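Local structure of inositol monophosphatase family protein (Staphylococcus aureus subsp. aureus MSSA476, 4I3Y) at residues Lys133-Ile138 against Ala143-Ile148; Glu141-Phe144 against Lys149-Glu152. The protein hydrolyses inositol monophosphates to inositol and phosphate, as expected for a magnesium-dependent inositol monophosphatase, an enzyme inhibited by lithium. All coordinates share one frame; numbering follows the deposited sequence.

Contact 1: residues Lys133-Ile138 against Ala143-Ile148; sequences KLYKAI and AFCNGI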
loop_
_atom_site.group_PDB
_atom_site.type_symbol
_atom_site.label_atom_id
_atom_site.label_comp_id
_atom_site.label_asym_id
_atom_site.label_seq_id
_atom_site.Cartn_x
_atom_site.Cartn_y
_atom_site.Cartn_z
ATOM N N LYS A 133 1.011 9.724 -10.716
ATOM C CA LYS A 133 2.414 9.402 -10.948
ATOM C C LYS A 133 2.492 8.532 -12.191
ATOM O O LYS A 133 2.067 7.371 -12.157
ATOM C CB LYS A 133 3.052 8.691 -9.705
ATOM C CG LYS A 133 3.318 9.643 -8.506
ATOM C CD LYS A 133 4.067 9.031 -7.297
ATOM C CE LYS A 133 3.131 8.280 -6.353
ATOM N NZ LYS A 133 3.672 7.522 -5.149
ATOM N N LEU A 134 3.021 9.113 -13.273
ATOM C CA LEU A 134 3.219 8.445 -14.556
ATOM C C LEU A 134 4.621 7.854 -14.595
ATOM O O LEU A 134 5.629 8.570 -14.692
ATOM C CB LEU A 134 2.985 9.399 -15.747
ATOM C CG LEU A 134 3.198 8.749 -17.139
ATOM C CD1 LEU A 134 2.316 7.524 -17.322
ATOM C CD2 LEU A 134 2.810 9.731 -18.255
ATOM N N TYR A 135 4.706 6.526 -14.402
ATOM C CA TYR A 135 5.972 5.841 -14.609
ATOM C C TYR A 135 6.103 5.578 -16.123
ATOM O O TYR A 135 5.184 5.020 -16.747
ATOM C CB TYR A 135 6.089 4.537 -13.811
ATOM C CG TYR A 135 5.940 4.747 -12.306
ATOM C CD1 TYR A 135 7.072 4.996 -11.532
ATOM C CD2 TYR A 135 4.689 4.725 -11.674
ATOM C CE1 TYR A 135 6.975 5.217 -10.155
ATOM C CE2 TYR A 135 4.581 4.956 -10.272
ATOM C CZ TYR A 135 5.751 5.177 -9.530
ATOM O OH TYR A 135 5.757 5.424 -8.183
ATOM N N LYS A 136 7.249 5.925 -16.698
ATOM C CA LYS A 136 7.455 5.556 -18.110
ATOM C C LYS A 136 8.880 5.110 -18.342
ATOM O O LYS A 136 9.788 5.536 -17.618
ATOM C CB LYS A 136 7.090 6.714 -19.045
ATOM C CG LYS A 136 8.029 7.914 -18.935
ATOM C CD LYS A 136 7.626 8.986 -19.964
ATOM C CE LYS A 136 8.680 10.116 -20.033
ATOM N NZ LYS A 136 8.202 11.100 -21.046
ATOM N N ALA A 137 9.043 4.231 -19.330
ATOM C CA ALA A 137 10.334 3.730 -19.773
ATOM C C ALA A 137 10.414 3.919 -21.304
ATOM O O ALA A 137 9.464 3.581 -22.037
ATOM C CB ALA A 137 10.463 2.282 -19.405
ATOM N N ILE A 138 11.534 4.509 -21.761
ATOM C CA ILE A 138 11.773 4.772 -23.184
ATOM C C ILE A 138 13.144 4.311 -23.576
ATOM O O ILE A 138 14.139 4.803 -23.017
ATOM C CB ILE A 138 11.717 6.273 -23.532
ATOM C CG1 ILE A 138 10.312 6.816 -23.295
ATOM C CG2 ILE A 138 12.236 6.512 -24.977
ATOM C CD1 ILE A 138 10.258 7.724 -22.116
ATOM N N ALA A 143 14.153 5.579 -17.730
ATOM C CA ALA A 143 12.890 5.415 -17.010
ATOM C C ALA A 143 12.645 6.614 -16.138
ATOM O O ALA A 143 13.597 7.157 -15.573
ATOM C CB ALA A 143 12.872 4.109 -16.197
ATOM N N PHE A 144 11.369 7.038 -16.066
ATOM C CA PHE A 144 10.982 8.284 -15.394
ATOM C C PHE A 144 9.723 8.104 -14.543
ATOM O O PHE A 144 8.856 7.295 -14.861
ATOM C CB PHE A 144 10.732 9.413 -16.445
ATOM C CG PHE A 144 11.914 9.683 -17.298
ATOM C CD1 PHE A 144 12.816 10.711 -16.965
ATOM C CD2 PHE A 144 12.165 8.891 -18.439
ATOM C CE1 PHE A 144 13.953 10.952 -17.762
ATOM C CE2 PHE A 144 13.274 9.142 -19.247
ATOM C CZ PHE A 144 14.177 10.168 -18.886
ATOM N N CYS A 145 9.614 8.863 -13.464
ATOM C CA CYS A 145 8.331 8.997 -12.739
ATOM C C CYS A 145 8.000 10.466 -12.816
ATOM O O CYS A 145 8.744 11.307 -12.277
ATOM C CB CYS A 145 8.433 8.526 -11.303
ATOM S SG CYS A 145 6.875 8.733 -10.389
ATOM N N ASN A 146 6.912 10.797 -13.510
ATOM C CA ASN A 146 6.589 12.225 -13.789
ATOM C C ASN A 146 7.785 12.957 -14.305
ATOM O O ASN A 146 8.090 14.062 -13.850
ATOM C CB ASN A 146 6.041 12.952 -12.563
ATOM C CG ASN A 146 4.654 12.454 -12.203
ATOM O OD1 ASN A 146 3.970 11.903 -13.077
ATOM N ND2 ASN A 146 4.212 12.645 -10.932
ATOM N N GLY A 147 8.501 12.344 -15.220
ATOM C CA GLY A 147 9.708 13.057 -15.677
ATOM C C GLY A 147 10.871 13.249 -14.699
ATOM O O GLY A 147 11.884 13.811 -15.080
ATOM N N ILE A 148 10.780 12.774 -13.463
ATOM C CA ILE A 148 12.006 12.637 -12.678
ATOM C C ILE A 148 12.650 11.294 -13.080
ATOM O O ILE A 148 11.979 10.306 -13.051
ATOM C CB ILE A 148 11.696 12.757 -11.185
ATOM C CG1 ILE A 148 11.369 14.253 -10.835
ATOM C CG2 ILE A 148 12.830 12.193 -10.358
ATOM C CD1 ILE A 148 10.249 14.502 -9.811
HETATM O O HOH W 1 7.125 10.153 -16.515
#
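L134 and N146 are joined by two hydrogen bonds. L134 N donates to the side-chain oxygen N146 OD1 over 3.0 Å, and the bond is almost straight at 176°. L134 N lies 44° out of that amide's plane, so it meets OD1 from above. In return N146 N donates to L134 O at 2.8 Å. L134 O also accepts from a water, which in turn accepts from G147 N. The other half of the N146 amide is used too: ND2 donates to the backbone O of K132. Further along, K136 and F144 form a hydrogen-bonded antiparallel pair, with K136 N to F144 O at 2.8 Å and F144 N to K136 O at 2.7 Å. The ammonium group of K136 runs on to a salt bridge with D16 of helix 12-35. On the other face of the sheet, C145 SG sits over one face of the Y135 ring, 3.9 Å from its centroid. The C145 chi1 of 178° sets the sulfur anti to the backbone N and over the ring. C145-I148 is a type I' turn. The chemistry implies that N146 extends the ladder one residue past strand 142-145, its backbone N donating and its side-chain OD1 accepting.

Contact 2: residues Glu141-Phe144 against Lys149-Glu152; sequences EGAF and KMEE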
loop_
_atom_site.group_PDB
_atom_site.type_symbol
_atom_site.label_atom_id
_atom_site.label_comp_id
_atom_site.label_asym_id
_atom_site.label_seq_id
_atom_site.Cartn_x
_atom_site.Cartn_y
_atom_site.Cartn_z
ATOM N N GLU A 141 16.372 6.576 -23.831
ATOM C CA GLU A 141 16.258 7.735 -22.931
ATOM C C GLU A 141 16.346 7.381 -21.432
ATOM O O GLU A 141 16.983 8.097 -20.687
ATOM C CB GLU A 141 14.921 8.401 -23.142
ATOM C CG GLU A 141 14.865 9.685 -23.930
ATOM C CD GLU A 141 13.479 10.333 -23.819
ATOM O OE1 GLU A 141 13.266 11.124 -22.869
ATOM O OE2 GLU A 141 12.577 10.077 -24.668
ATOM N N GLY A 142 15.641 6.324 -20.994
ATOM C CA GLY A 142 15.649 5.833 -19.613
ATOM C C GLY A 142 14.228 5.700 -19.051
ATOM O O GLY A 142 13.230 5.693 -19.797
ATOM N N ALA A 143 14.153 5.579 -17.730
ATOM C CA ALA A 143 12.890 5.415 -17.010
ATOM C C ALA A 143 12.645 6.614 -16.138
ATOM O O ALA A 143 13.597 7.157 -15.573
ATOM C CB ALA A 143 12.872 4.109 -16.197
ATOM N N PHE A 144 11.369 7.038 -16.066
ATOM C CA PHE A 144 10.982 8.284 -15.394
ATOM C C PHE A 144 9.723 8.104 -14.543
ATOM O O PHE A 144 8.856 7.295 -14.861
ATOM C CB PHE A 144 10.732 9.413 -16.445
ATOM C CG PHE A 144 11.914 9.683 -17.298
ATOM C CD1 PHE A 144 12.816 10.711 -16.965
ATOM C CD2 PHE A 144 12.165 8.891 -18.439
ATOM C CE1 PHE A 144 13.953 10.952 -17.762
ATOM C CE2 PHE A 144 13.274 9.142 -19.247
ATOM C CZ PHE A 144 14.177 10.168 -18.886
ATOM N N LYS A 149 13.944 11.248 -13.459
ATOM C CA LYS A 149 14.568 10.044 -14.014
ATOM C C LYS A 149 14.886 9.045 -12.890
ATOM O O LYS A 149 15.462 9.426 -11.880
ATOM C CB LYS A 149 15.842 10.362 -14.853
ATOM C CG LYS A 149 16.419 9.216 -15.711
ATOM C CD LYS A 149 17.611 9.723 -16.583
ATOM C CE LYS A 149 18.207 8.637 -17.483
ATOM N NZ LYS A 149 18.505 7.414 -16.666
ATOM N N MET A 150 14.464 7.794 -13.062
ATOM C CA MET A 150 14.777 6.708 -12.147
ATOM C C MET A 150 16.157 6.118 -12.440
ATOM O O MET A 150 16.554 6.042 -13.614
ATOM C CB MET A 150 13.701 5.625 -12.302
ATOM C CG MET A 150 12.287 6.104 -12.005
ATOM S SD MET A 150 10.922 4.974 -12.494
ATOM C CE MET A 150 11.113 3.782 -11.149
ATOM N N GLU A 151 16.869 5.633 -11.413
ATOM C CA GLU A 151 18.149 4.948 -11.638
ATOM C C GLU A 151 18.141 3.564 -10.975
ATOM O O GLU A 151 17.316 3.297 -10.093
ATOM C CB GLU A 151 19.371 5.760 -11.137
ATOM C CG GLU A 151 19.607 7.174 -11.721
ATOM C CD GLU A 151 19.828 7.197 -13.203
ATOM O OE1 GLU A 151 20.160 6.188 -13.821
ATOM O OE2 GLU A 151 19.629 8.244 -13.806
ATOM N N GLU A 152 19.067 2.694 -11.360
ATOM C CA GLU A 152 19.085 1.359 -10.776
ATOM C C GLU A 152 19.058 1.470 -9.213
ATOM O O GLU A 152 19.822 2.296 -8.617
ATOM C CB GLU A 152 20.295 0.538 -11.312
ATOM C CG GLU A 152 20.478 -0.799 -10.562
ATOM C CD GLU A 152 21.867 -1.418 -10.740
ATOM O OE1 GLU A 152 22.638 -0.832 -11.520
ATOM O OE2 GLU A 152 22.195 -2.455 -10.096
HETATM O O HOH W 2 19.560 6.637 -19.492
HETATM O O HOH W 3 16.657 5.613 -16.220
#
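The side chain of K149 runs at a slant past the F144 ring, nearest its CD1 and CE1 atoms. K149 CB is 3.5 Å from F144 CE1, and K149 CG is 3.6 Å from the same atom. K149 CG is anti to the backbone N (chi1 -168°), and the chain stays extended as far as CE. This takes the aliphatic part past the ring and brings CE within 3.5 Å of E141 O. A bend at the last torsion then turns NZ back toward its own strand. There NZ makes a salt bridge of 3.2 Å with E151 OE2, reached on the syn side of the carboxylate and 30° out of its plane. NZ also donates to a water that accepts from A143 N and donates to M150 O. That one water therefore ties both strands to the lysine.

The two segments belong to the hairpin of strands 142-145 and 148-150, the latter being the outermost strand at this end of the seven-stranded sheet. F144 and K149 are its non-hydrogen-bonded pair. E141 and G142 both face I138 on the neighbouring strand 133-138, a classic beta bulge.

A143 and M150 point to the opposite face from F144 and K149. Their CB atoms are 4.3 Å apart, and both side chains touch L226. M150 N donates to A143 O over 2.7 Å, the donor lying 33° off the carbonyl plane. M150 SD lies 3.9 Å from F144 O. The same side chain also packs on A199 and K200 of helix 191-200.

In the fold
Contacts 1 and 2 are neighbours in the seven-stranded mixed sheet, their centres 7 Å apart. Along the chain, strands 133-138, 142-145 and 148-150 follow one another as an antiparallel meander. Strand 142-145 is the middle one, and A143 and F144 serve both contacts. The two also meet directly, with Y135 CD1 packed 4.0 Å from M150 SD. Contact 1 is partly buried, between helix 12-35 on one face of the sheet and helix 219-225 on the other. Contact 2 is at the surface, its centre about 17 Å from the centre of the chain. Together they form one end of the sheet; the magnesium ligands D94 and I96 are on strand 89-97, toward its other end.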